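PDB 3D4O: dipicolinate synthase subunit A from Bacillus halodurans, which probably acts with a partner subunit in making dipicolinate, the spore metabolite, as an oxidoreductase built on two Rossmann-type folds. Local coordinates for residues V9-D14 / V54-V59; C217-P222 / D242-P247; L224-N229 / G248-R253. All blocks are in the same frame, centred on the assembly; numbering follows the deposited sequence. Where two conformers were deposited one is given.

Interaction 1: V9-D14 / V54-V59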
ATOM      1  N   VAL C   9      31.226 -15.018  -7.567  1.00 36.76           N
ATOM      2  CA  VAL C   9      30.074 -15.734  -8.074  1.00 35.56           C
ATOM      3  C   VAL C   9      28.870 -15.166  -7.345  1.00 34.83           C
ATOM      4  O   VAL C   9      28.845 -15.052  -6.118  1.00 32.25           O
ATOM      5  CB  VAL C   9      30.168 -17.274  -7.923  1.00 36.93           C
ATOM      6  CG1 VAL C   9      30.269 -17.694  -6.479  1.00 39.82           C
ATOM      7  CG2 VAL C   9      28.958 -17.948  -8.577  1.00 34.85           C
ATOM      8  N   ILE C  10      27.919 -14.752  -8.166  1.00 33.75           N
ATOM      9  CA  ILE C  10      26.654 -14.204  -7.748  1.00 33.41           C
ATOM     10  C   ILE C  10      25.614 -15.234  -8.104  1.00 33.48           C
ATOM     11  O   ILE C  10      25.386 -15.538  -9.264  1.00 31.99           O
ATOM     12  CB  ILE C  10      26.353 -12.859  -8.455  1.00 33.99           C
ATOM     13  CG1 ILE C  10      27.428 -11.812  -8.127  1.00 34.60           C
ATOM     14  CG2 ILE C  10      24.993 -12.307  -8.047  1.00 31.61           C
ATOM     15  CD1 ILE C  10      27.069 -10.368  -8.562  1.00 33.63           C
ATOM     16  N   ILE C  11      24.975 -15.747  -7.067  1.00 34.64           N
ATOM     17  CA  ILE C  11      24.019 -16.846  -7.178  1.00 34.75           C
ATOM     18  C   ILE C  11      22.667 -16.406  -6.696  1.00 34.86           C
ATOM     19  O   ILE C  11      22.475 -16.117  -5.519  1.00 34.68           O
ATOM     20  CB  ILE C  11      24.488 -18.045  -6.342  1.00 34.11           C
ATOM     21  CG1 ILE C  11      25.941 -18.395  -6.709  1.00 36.67           C
ATOM     22  CG2 ILE C  11      23.595 -19.274  -6.578  1.00 36.69           C
ATOM     23  CD1 ILE C  11      26.509 -19.568  -5.929  1.00 26.82           C
ATOM     24  N   GLY C  12      21.745 -16.348  -7.636  1.00 34.49           N
ATOM     25  CA  GLY C  12      20.375 -15.923  -7.376  1.00 34.54           C
ATOM     26  C   GLY C  12      20.165 -14.537  -6.811  1.00 33.46           C
ATOM     27  O   GLY C  12      21.067 -13.694  -6.693  1.00 32.15           O
ATOM     28  N   GLY C  13      18.911 -14.344  -6.457  1.00 33.78           N
ATOM     29  CA  GLY C  13      18.440 -13.123  -5.814  1.00 33.29           C
ATOM     30  C   GLY C  13      17.209 -12.548  -6.446  1.00 34.59           C
ATOM     31  O   GLY C  13      16.405 -13.235  -7.081  1.00 33.16           O
ATOM     32  N   ASP C  14      17.078 -11.245  -6.255  1.00 34.80           N
ATOM     33  CA  ASP C  14      15.975 -10.515  -6.829  1.00 36.25           C
ATOM     34  C   ASP C  14      16.454  -9.261  -7.521  1.00 35.47           C
ATOM     35  O   ASP C  14      17.602  -9.201  -7.974  1.00 34.51           O
ATOM     36  CB  ASP C  14      14.852 -10.266  -5.817  1.00 38.01           C
ATOM     37  CG  ASP C  14      15.253  -9.372  -4.661  1.00 37.99           C
ATOM     38  OD1 ASP C  14      16.137  -8.520  -4.814  1.00 40.27           O
ATOM     39  OD2 ASP C  14      14.618  -9.473  -3.606  1.00 37.93           O
ATOM     40  N   VAL C  54      30.455 -23.667 -12.554  1.00 39.83           N
ATOM     41  CA  VAL C  54      31.259 -22.700 -11.776  1.00 39.17           C
ATOM     42  C   VAL C  54      32.666 -23.235 -11.542  1.00 38.69           C
ATOM     43  O   VAL C  54      32.865 -24.425 -11.321  1.00 37.78           O
ATOM     44  CB  VAL C  54      30.540 -22.287 -10.447  1.00 39.22           C
ATOM     45  CG1 VAL C  54      31.381 -21.323  -9.617  1.00 39.33           C
ATOM     46  CG2 VAL C  54      29.186 -21.639 -10.750  1.00 39.32           C
ATOM     47  N   ASP C  55      33.632 -22.336 -11.663  1.00 39.00           N
ATOM     48  CA  ASP C  55      35.070 -22.639 -11.485  1.00 39.24           C
ATOM     49  C   ASP C  55      35.446 -22.263 -10.067  1.00 39.03           C
ATOM     50  O   ASP C  55      36.119 -21.252  -9.818  1.00 39.24           O
ATOM     51  CB  ASP C  55      35.899 -21.843 -12.501  1.00 39.46           C
ATOM     52  CG  ASP C  55      37.397 -22.038 -12.334  1.00 43.49           C
ATOM     53  OD1 ASP C  55      37.841 -23.095 -11.835  1.00 45.56           O
ATOM     54  OD2 ASP C  55      38.142 -21.115 -12.718  1.00 50.71           O
ATOM     55  N   TRP C  56      35.056 -23.140  -9.150  1.00 38.44           N
ATOM     56  CA  TRP C  56      35.147 -22.868  -7.699  1.00 38.00           C
ATOM     57  C   TRP C  56      36.515 -22.509  -7.164  1.00 38.37           C
ATOM     58  O   TRP C  56      36.615 -21.686  -6.268  1.00 37.59           O
ATOM     59  CB  TRP C  56      34.552 -24.008  -6.843  1.00 37.48           C
ATOM     60  CG  TRP C  56      33.123 -24.305  -7.154  1.00 36.75           C
ATOM     61  CD1 TRP C  56      32.639 -25.363  -7.883  1.00 38.32           C
ATOM     62  CD2 TRP C  56      31.994 -23.502  -6.822  1.00 37.55           C
ATOM     63  NE1 TRP C  56      31.272 -25.276  -7.995  1.00 36.79           N
ATOM     64  CE2 TRP C  56      30.852 -24.143  -7.350  1.00 36.29           C
ATOM     65  CE3 TRP C  56      31.831 -22.307  -6.111  1.00 35.76           C
ATOM     66  CZ2 TRP C  56      29.573 -23.631  -7.188  1.00 36.23           C
ATOM     67  CZ3 TRP C  56      30.558 -21.803  -5.952  1.00 36.92           C
ATOM     68  CH2 TRP C  56      29.446 -22.456  -6.494  1.00 34.52           C
ATOM     69  N   ASN C  57      37.561 -23.120  -7.704  1.00 40.38           N
ATOM     70  CA  ASN C  57      38.923 -22.890  -7.163  1.00 41.17           C
ATOM     71  C   ASN C  57      39.559 -21.551  -7.577  1.00 41.01           C
ATOM     72  O   ASN C  57      40.725 -21.294  -7.281  1.00 41.14           O
ATOM     73  CB  ASN C  57      39.868 -24.111  -7.333  1.00 42.28           C
ATOM     74  CG  ASN C  57      40.071 -24.525  -8.759  1.00 45.88           C
ATOM     75  OD1 ASN C  57      39.871 -23.736  -9.681  1.00 54.31           O
ATOM     76  ND2 ASN C  57      40.482 -25.781  -8.959  1.00 48.30           N
ATOM     77  N   THR C  58      38.766 -20.678  -8.202  1.00 40.01           N
ATOM     78  CA  THR C  58      39.278 -19.339  -8.606  1.00 39.26           C
ATOM     79  C   THR C  58      38.413 -18.189  -8.084  1.00 40.15           C
ATOM     80  O   THR C  58      38.676 -17.008  -8.320  1.00 41.25           O
ATOM     81  CB  THR C  58      39.436 -19.216 -10.139  1.00 38.80           C
ATOM     82  OG1 THR C  58      38.168 -19.397 -10.783  1.00 38.45           O
ATOM     83  CG2 THR C  58      40.420 -20.259 -10.657  1.00 35.68           C
ATOM     84  N   VAL C  59      37.404 -18.575  -7.328  1.00 39.58           N
ATOM     85  CA  VAL C  59      36.400 -17.669  -6.762  1.00 39.01           C
ATOM     86  C   VAL C  59      36.810 -17.049  -5.438  1.00 39.66           C
ATOM     87  O   VAL C  59      37.045 -17.753  -4.456  1.00 41.91           O
ATOM     88  CB  VAL C  59      35.093 -18.441  -6.564  1.00 38.20           C
ATOM     89  CG1 VAL C  59      34.107 -17.629  -5.796  1.00 36.17           C
ATOM     90  CG2 VAL C  59      34.559 -18.910  -7.942  1.00 38.24           C
TER
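The indole of Trp56 is the one flat group of this contact, and a residue of its own loop lies on one of its faces: Val54 CG1 sits 3.4 Å above the ring plane of Trp56, over the ring centre. At the edge of the indole, close to its plane, Ile11 CD1 comes to 4.2 Å from Trp56 CH2, the two side chains crossing at about a right angle. Val9 approaches the six-membered ring of the indole obliquely, its CG1 4.2 Å from Trp56 CZ3. With CG of Trp56 anti to its carbonyl carbon (chi1 -58°), the ring reaches back to strand 7-11 from the 3-10 turn 56-58. The two methyls of Val9 divide the work. CG1, in the crowded position between backbone N and carbonyl carbon (chi1 62°), also meets Val59 CG1 at 3.9 Å, while CG2 faces Val54 CG1 at 4.3 Å. The interface is wholly apolar, without a hydrogen bond between 9-14 and 54-59, and four of its five side chains are buried. Ile62 of the neighbouring strand 61-63 also packs on Val9, Ile11 and Trp56, and Val34 of strand 30-34 touches Val9 and Val54. The loop leading into strand 61-63 thus packs on the Val9 and Ile11 side chains of strand 7-11, the first strand of a parallel sheet in the order 3-2-1-4-5-6, the topology of a Rossmann fold.

Interaction 2: C217-P222 / D242-P247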
ATOM      1  N   CYS C 217      -1.823  -6.096  13.049  1.00 35.15           N
ATOM      2  CA  CYS C 217      -0.720  -6.456  13.911  1.00 36.37           C
ATOM      3  C   CYS C 217       0.491  -6.851  13.076  1.00 37.32           C
ATOM      4  O   CYS C 217       0.413  -7.752  12.242  1.00 37.35           O
ATOM      5  CB  CYS C 217      -1.138  -7.611  14.782  1.00 36.41           C
ATOM      6  SG  CYS C 217       0.158  -8.223  15.899  1.00 40.62           S
ATOM      7  N   ILE C 218       1.591  -6.134  13.293  1.00 35.57           N
ATOM      8  CA  ILE C 218       2.847  -6.404  12.601  1.00 35.50           C
ATOM      9  C   ILE C 218       3.842  -6.989  13.551  1.00 35.67           C
ATOM     10  O   ILE C 218       4.217  -6.353  14.528  1.00 37.07           O
ATOM     11  CB  ILE C 218       3.446  -5.095  12.009  1.00 36.87           C
ATOM     12  CG1 ILE C 218       2.388  -4.456  11.083  1.00 36.12           C
ATOM     13  CG2 ILE C 218       4.766  -5.424  11.325  1.00 34.92           C
ATOM     14  CD1 ILE C 218       2.162  -2.993  11.340  1.00 45.48           C
ATOM     15  N   ASN C 219       4.245  -8.232  13.311  1.00 35.84           N
ATOM     16  CA  ASN C 219       5.269  -8.836  14.151  1.00 36.41           C
ATOM     17  C   ASN C 219       6.669  -8.688  13.592  1.00 37.94           C
ATOM     18  O   ASN C 219       6.904  -8.934  12.411  1.00 37.57           O
ATOM     19  CB  ASN C 219       5.036 -10.316  14.384  1.00 37.35           C
ATOM     20  CG  ASN C 219       6.150 -10.925  15.224  1.00 38.43           C
ATOM     21  OD1 ASN C 219       6.443 -10.442  16.312  1.00 37.97           O
ATOM     22  ND2 ASN C 219       6.811 -11.936  14.699  1.00 38.87           N
ATOM     23  N   THR C 220       7.590  -8.261  14.457  1.00 38.64           N
ATOM     24  CA  THR C 220       9.024  -8.235  14.132  1.00 38.08           C
ATOM     25  C   THR C 220       9.810  -9.164  15.077  1.00 39.10           C
ATOM     26  O   THR C 220      10.980  -9.399  14.862  1.00 41.14           O
ATOM     27  CB  THR C 220       9.659  -6.833  14.218  1.00 39.75           C
ATOM     28  OG1 THR C 220       9.724  -6.393  15.587  1.00 40.64           O
ATOM     29  CG2 THR C 220       8.891  -5.831  13.383  1.00 34.30           C
ATOM     30  N   ILE C 221       9.173  -9.699  16.116  1.00 39.38           N
ATOM     31  CA  ILE C 221       9.885 -10.538  17.097  1.00 39.00           C
ATOM     32  C   ILE C 221      10.127 -11.960  16.563  1.00 41.00           C
ATOM     33  O   ILE C 221       9.185 -12.642  16.147  1.00 41.70           O
ATOM     34  CB  ILE C 221       9.122 -10.627  18.465  1.00 38.24           C
ATOM     35  CG1 ILE C 221       8.907  -9.261  19.087  1.00 36.82           C
ATOM     36  CG2 ILE C 221       9.871 -11.511  19.473  1.00 38.20           C
ATOM     37  CD1 ILE C 221       8.088  -9.350  20.337  1.00 36.65           C
ATOM     38  N   PRO C 222      11.385 -12.434  16.594  1.00 42.93           N
ATOM     39  CA  PRO C 222      11.674 -13.776  16.057  1.00 43.37           C
ATOM     40  C   PRO C 222      11.502 -14.841  17.076  1.00 44.18           C
ATOM     41  O   PRO C 222      12.450 -15.455  17.542  1.00 44.67           O
ATOM     42  CB  PRO C 222      13.127 -13.678  15.596  1.00 43.31           C
ATOM     43  CG  PRO C 222      13.722 -12.650  16.482  1.00 44.29           C
ATOM     44  CD  PRO C 222      12.618 -11.709  16.927  1.00 42.90           C
ATOM     45  N   ASP C 242       3.596 -10.700   9.410  1.00 37.04           N
ATOM     46  CA  ASP C 242       4.783 -11.235  10.108  1.00 37.57           C
ATOM     47  C   ASP C 242       6.063 -11.016   9.307  1.00 38.97           C
ATOM     48  O   ASP C 242       6.305 -11.618   8.249  1.00 38.40           O
ATOM     49  CB  ASP C 242       4.594 -12.688  10.470  1.00 37.89           C
ATOM     50  CG  ASP C 242       5.516 -13.135  11.573  1.00 37.81           C
ATOM     51  OD1 ASP C 242       6.481 -12.418  11.909  1.00 35.32           O
ATOM     52  OD2 ASP C 242       5.270 -14.227  12.094  1.00 34.99           O
ATOM     53  N   LEU C 243       6.858 -10.096   9.846  1.00 39.79           N
ATOM     54  CA  LEU C 243       8.081  -9.660   9.243  1.00 41.10           C
ATOM     55  C   LEU C 243       9.263 -10.441   9.784  1.00 41.65           C
ATOM     56  O   LEU C 243      10.344 -10.351   9.233  1.00 42.01           O
ATOM     57  CB  LEU C 243       8.298  -8.153   9.485  1.00 41.45           C
ATOM     58  CG  LEU C 243       7.289  -7.214   8.838  1.00 39.53           C
ATOM     59  CD1 LEU C 243       7.698  -5.794   9.129  1.00 33.60           C
ATOM     60  CD2 LEU C 243       7.225  -7.472   7.325  1.00 41.67           C
ATOM     61  N   ALA C 244       9.059 -11.200  10.855  1.00 41.35           N
ATOM     62  CA  ALA C 244      10.160 -11.982  11.430  1.00 42.33           C
ATOM     63  C   ALA C 244      10.628 -13.066  10.442  1.00 43.66           C
ATOM     64  O   ALA C 244       9.847 -13.631   9.652  1.00 42.59           O
ATOM     65  CB  ALA C 244       9.766 -12.607  12.764  1.00 42.75           C
ATOM     66  N   SER C 245      11.922 -13.354  10.474  1.00 43.92           N
ATOM     67  CA  SER C 245      12.488 -14.410   9.616  0.50 44.13           C
ATOM     68  C   SER C 245      11.793 -15.726   9.870  1.00 43.49           C
ATOM     69  O   SER C 245      11.426 -16.036  10.986  1.00 43.38           O
ATOM     70  CB  SER C 245      13.995 -14.585   9.862  0.50 44.36           C
ATOM     71  OG  SER C 245      14.261 -15.027  11.189  0.50 44.27           O
ATOM     72  N   LYS C 246      11.603 -16.468   8.804  1.00 45.27           N
ATOM     73  CA  LYS C 246      10.994 -17.818   8.828  1.00 44.90           C
ATOM     74  C   LYS C 246      11.507 -18.581  10.025  1.00 44.74           C
ATOM     75  O   LYS C 246      12.703 -18.620  10.259  1.00 45.51           O
ATOM     76  CB  LYS C 246      11.370 -18.596   7.565  1.00 44.69           C
ATOM     77  N   PRO C 247      10.618 -19.259  10.753  1.00 44.98           N
ATOM     78  CA  PRO C 247       9.184 -19.426  10.527  1.00 45.48           C
ATOM     79  C   PRO C 247       8.316 -18.292  11.054  1.00 45.61           C
ATOM     80  O   PRO C 247       7.094 -18.434  11.139  1.00 46.19           O
ATOM     81  CB  PRO C 247       8.884 -20.688  11.315  1.00 46.61           C
ATOM     82  CG  PRO C 247       9.812 -20.612  12.477  1.00 45.92           C
ATOM     83  CD  PRO C 247      11.059 -19.946  11.973  1.00 44.83           C
TER
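Asn219 and Asp242 carry the polar core of this contact. The amide of Asn219 donates through ND2 to Asp242 OD1 at 2.9 Å; the acceptor lies near the amide plane but is itself met from above the carboxylate plane, the two planes being 68° apart. Both side chains extend with CG anti to the backbone N and run side by side in the same direction. ND2 gives a second, straighter bond, 165° at the hydrogen, to Ile221 O, and Asn219 OD1 takes Ile221 N at 2.8 Å in an Asx turn, so three bonds fix the rotation of the amide. Asp242 repeats the device: its OD1 accepts Ala244 N at 3.0 Å, a second Asx turn, which gives this oxygen two donors, a setting likely to stabilise the carboxylate form. OD2 of Asp242 is held by Gly249 N and Thr250 OG1. Between the backbones, Leu243 N donates to Asn219 O at 2.8 Å, nearly along the C=O axis, and Ala244 N adds a weak bond to the same oxygen.

Asn219 and Asp242 form a parallel bridge at the carboxyl ends of strands 216-219 and 239-242, where strands of a Rossmann sheet give way to loops. Thr220 OG1 bonds to Leu161 O of the adjoining strand 157-161, and its side chain touches the GxGxxG-type turn, consistent with a dinucleotide site close by.

Farther out, Ala244 CB lies 3.4 Å from Ile221 O and also nears Pro222 CA. Toward the helices, Ile218 CG2 and Leu243 CD1 meet alongside each other at 3.7 Å, in contact with Val170 of helix 165-176 and Thr141 of helix 127-148.

Interaction 3: L224-N229 / G248-R253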
ATOM      1  N   LEU C 224       7.790 -17.119  18.928  1.00 41.70           N
ATOM      2  CA  LEU C 224       6.349 -17.338  18.957  1.00 41.35           C
ATOM      3  C   LEU C 224       5.656 -16.420  19.951  1.00 42.16           C
ATOM      4  O   LEU C 224       5.588 -16.723  21.156  1.00 41.89           O
ATOM      5  CB  LEU C 224       6.042 -18.801  19.236  1.00 41.39           C
ATOM      6  CG  LEU C 224       4.565 -19.220  19.149  1.00 43.23           C
ATOM      7  CD1 LEU C 224       3.921 -18.749  17.856  1.00 39.00           C
ATOM      8  CD2 LEU C 224       4.453 -20.725  19.291  1.00 34.62           C
ATOM      9  N   VAL C 225       5.135 -15.305  19.425  1.00 40.58           N
ATOM     10  CA  VAL C 225       4.433 -14.316  20.263  1.00 40.73           C
ATOM     11  C   VAL C 225       2.957 -14.208  19.930  1.00 40.53           C
ATOM     12  O   VAL C 225       2.128 -13.972  20.808  1.00 41.77           O
ATOM     13  CB  VAL C 225       5.136 -12.907  20.303  1.00 40.18           C
ATOM     14  CG1 VAL C 225       6.449 -13.041  21.025  1.00 41.72           C
ATOM     15  CG2 VAL C 225       5.354 -12.289  18.893  1.00 42.36           C
ATOM     16  N   VAL C 226       2.628 -14.402  18.667  1.00 39.05           N
ATOM     17  CA  VAL C 226       1.245 -14.340  18.238  1.00 37.97           C
ATOM     18  C   VAL C 226       0.763 -15.780  18.278  1.00 38.40           C
ATOM     19  O   VAL C 226       0.613 -16.467  17.266  1.00 38.78           O
ATOM     20  CB  VAL C 226       1.081 -13.660  16.860  1.00 38.51           C
ATOM     21  CG1 VAL C 226      -0.420 -13.412  16.535  1.00 36.07           C
ATOM     22  CG2 VAL C 226       1.836 -12.342  16.843  1.00 35.97           C
ATOM     23  N   THR C 227       0.540 -16.215  19.510  1.00 38.03           N
ATOM     24  CA  THR C 227       0.111 -17.570  19.787  1.00 38.67           C
ATOM     25  C   THR C 227      -1.387 -17.732  19.576  1.00 37.71           C
ATOM     26  O   THR C 227      -2.113 -16.776  19.316  1.00 35.90           O
ATOM     27  CB  THR C 227       0.445 -17.987  21.229  1.00 38.82           C
ATOM     28  OG1 THR C 227      -0.297 -17.180  22.145  1.00 45.30           O
ATOM     29  CG2 THR C 227       1.924 -17.798  21.523  1.00 41.41           C
ATOM     30  N   ALA C 228      -1.830 -18.971  19.722  1.00 35.77           N
ATOM     31  CA  ALA C 228      -3.244 -19.309  19.589  1.00 36.46           C
ATOM     32  C   ALA C 228      -4.107 -18.482  20.550  1.00 37.75           C
ATOM     33  O   ALA C 228      -5.153 -17.969  20.168  1.00 36.80           O
ATOM     34  CB  ALA C 228      -3.474 -20.822  19.844  1.00 35.15           C
ATOM     35  N   ASN C 229      -3.669 -18.380  21.806  1.00 40.00           N
ATOM     36  CA  ASN C 229      -4.447 -17.648  22.834  1.00 40.25           C
ATOM     37  C   ASN C 229      -4.521 -16.188  22.505  1.00 39.29           C
ATOM     38  O   ASN C 229      -5.527 -15.520  22.756  1.00 39.74           O
ATOM     39  CB  ASN C 229      -3.949 -17.857  24.276  1.00 41.09           C
ATOM     40  CG  ASN C 229      -4.790 -18.879  25.037  1.00 43.55           C
ATOM     41  OD1 ASN C 229      -6.021 -18.763  25.086  1.00 43.76           O
ATOM     42  ND2 ASN C 229      -4.137 -19.866  25.649  1.00 42.33           N
ATOM     43  N   GLY C 248       8.966 -17.191  11.412  1.00 43.13           N
ATOM     44  CA  GLY C 248       8.276 -16.022  11.936  1.00 43.02           C
ATOM     45  C   GLY C 248       7.971 -16.157  13.404  1.00 42.63           C
ATOM     46  O   GLY C 248       8.667 -16.851  14.126  1.00 43.67           O
ATOM     47  N   GLY C 249       6.895 -15.515  13.829  1.00 41.40           N
ATOM     48  CA  GLY C 249       6.509 -15.501  15.241  1.00 41.69           C
ATOM     49  C   GLY C 249       5.028 -15.652  15.476  1.00 41.75           C
ATOM     50  O   GLY C 249       4.486 -15.185  16.472  1.00 41.99           O
ATOM     51  N   THR C 250       4.379 -16.335  14.553  1.00 40.80           N
ATOM     52  CA  THR C 250       2.930 -16.516  14.599  1.00 40.03           C
ATOM     53  C   THR C 250       2.484 -17.954  14.463  1.00 39.19           C
ATOM     54  O   THR C 250       3.077 -18.741  13.744  1.00 40.31           O
ATOM     55  CB  THR C 250       2.272 -15.685  13.449  1.00 40.21           C
ATOM     56  OG1 THR C 250       2.675 -14.324  13.574  1.00 34.77           O
ATOM     57  CG2 THR C 250       0.736 -15.776  13.458  1.00 35.76           C
ATOM     58  N   ASP C 251       1.420 -18.280  15.179  1.00 38.84           N
ATOM     59  CA  ASP C 251       0.790 -19.609  15.037  1.00 37.89           C
ATOM     60  C   ASP C 251      -0.135 -19.560  13.821  1.00 39.01           C
ATOM     61  O   ASP C 251      -1.360 -19.365  13.937  1.00 38.38           O
ATOM     62  CB  ASP C 251      -0.011 -19.991  16.261  1.00 37.19           C
ATOM     63  CG  ASP C 251      -0.437 -21.463  16.245  1.00 39.08           C
ATOM     64  OD1 ASP C 251      -0.387 -22.101  15.182  1.00 39.68           O
ATOM     65  OD2 ASP C 251      -0.813 -21.969  17.309  1.00 40.77           O
ATOM     66  N   PHE C 252       0.500 -19.700  12.661  1.00 38.80           N
ATOM     67  CA  PHE C 252      -0.177 -19.634  11.358  1.00 39.07           C
ATOM     68  C   PHE C 252      -1.227 -20.708  11.195  1.00 39.64           C
ATOM     69  O   PHE C 252      -2.212 -20.508  10.490  1.00 40.58           O
ATOM     70  CB  PHE C 252       0.804 -19.707  10.176  1.00 38.28           C
ATOM     71  CG  PHE C 252       1.752 -18.530  10.094  1.00 38.24           C
ATOM     72  CD1 PHE C 252       1.289 -17.273   9.737  1.00 38.03           C
ATOM     73  CD2 PHE C 252       3.103 -18.688  10.366  1.00 37.40           C
ATOM     74  CE1 PHE C 252       2.152 -16.206   9.672  1.00 40.30           C
ATOM     75  CE2 PHE C 252       3.973 -17.625  10.294  1.00 36.28           C
ATOM     76  CZ  PHE C 252       3.503 -16.385   9.957  1.00 39.82           C
ATOM     77  N   ARG C 253      -1.034 -21.838  11.861  1.00 39.14           N
ATOM     78  CA  ARG C 253      -1.985 -22.921  11.717  1.00 38.95           C
ATOM     79  C   ARG C 253      -3.253 -22.509  12.456  1.00 39.54           C
ATOM     80  O   ARG C 253      -4.364 -22.659  11.949  1.00 40.31           O
ATOM     81  CB  ARG C 253      -1.423 -24.268  12.215  1.00 40.07           C
TER
HETATM   82  O   HOH W   1       0.354 -21.042  19.577  1.00 40.64           O
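Gly249 makes the first link along 248-253: Gly249 O accepts from two successive amides, Val225 N at 3.0 Å from above the carbonyl plane and Val226 N at 3.0 Å nearly along the C=O axis. This double grip holds the bend of 224-229 just where Val226 forms the centre of an inverse gamma turn. Thr250 comes next, lying side by side with Val226 and pointing the same way; its OG1, 3.7 Å from Val226 CB, is turned beside the backbone N (chi1 -56°) and bonds to Asp242 OD2, while CG2 approaches Val226 CG1 at 4.0 Å. A valine at Thr250 would lose the hydroxyl's bond to Asp242 and would probably loosen the tie between this loop and the strand end. The backbones of Val226 and Thr250 form a single bridge, joining the loops that follow strands 216-219 and 239-242 of the Rossmann-type sheet and lead into helices 228-233 and 252-257. Asp251 N then donates to Val226 O at 2.9 Å, in the carbonyl plane and almost straight (168°). Leu224 CD1 lies against the backbone of Thr250 and Asp251, 3.7 Å from Asp251 N. The carboxylate of Asp251 divides its oxygens: OD1 caps Tyr254 N as the N-cap of helix 252-257, whereas OD2 receives a water that accepts from Ala228 N. Phe252 turns one ring face to Thr250 CB and packs on Ala262 and Leu264 of strand 261-264.

How the interactions relate
Interactions 2 and 3 form one continuous network, their centres about 10 Å apart and their segments alternating along the chain. The joint is the carboxylate of Asp242: its OD2 is 2.7 Å from Gly249 N and 3.0 Å from Thr250 OG1, so the residue that pairs with Asn219 also anchors the loop 248-253. A second touch joins Asn219 OD1 and Val225 CG2 at 3.4 Å. Interaction 1 belongs to the other, N-terminal Rossmann-type sheet, on the opposite side of the chain's centre, with its centre about 30 Å from that of interaction 2 and 37 Å from that of interaction 3. A nucleotide site, if present as the GxGxxG-type turn suggests, would lie nearest interaction 2, through Thr220.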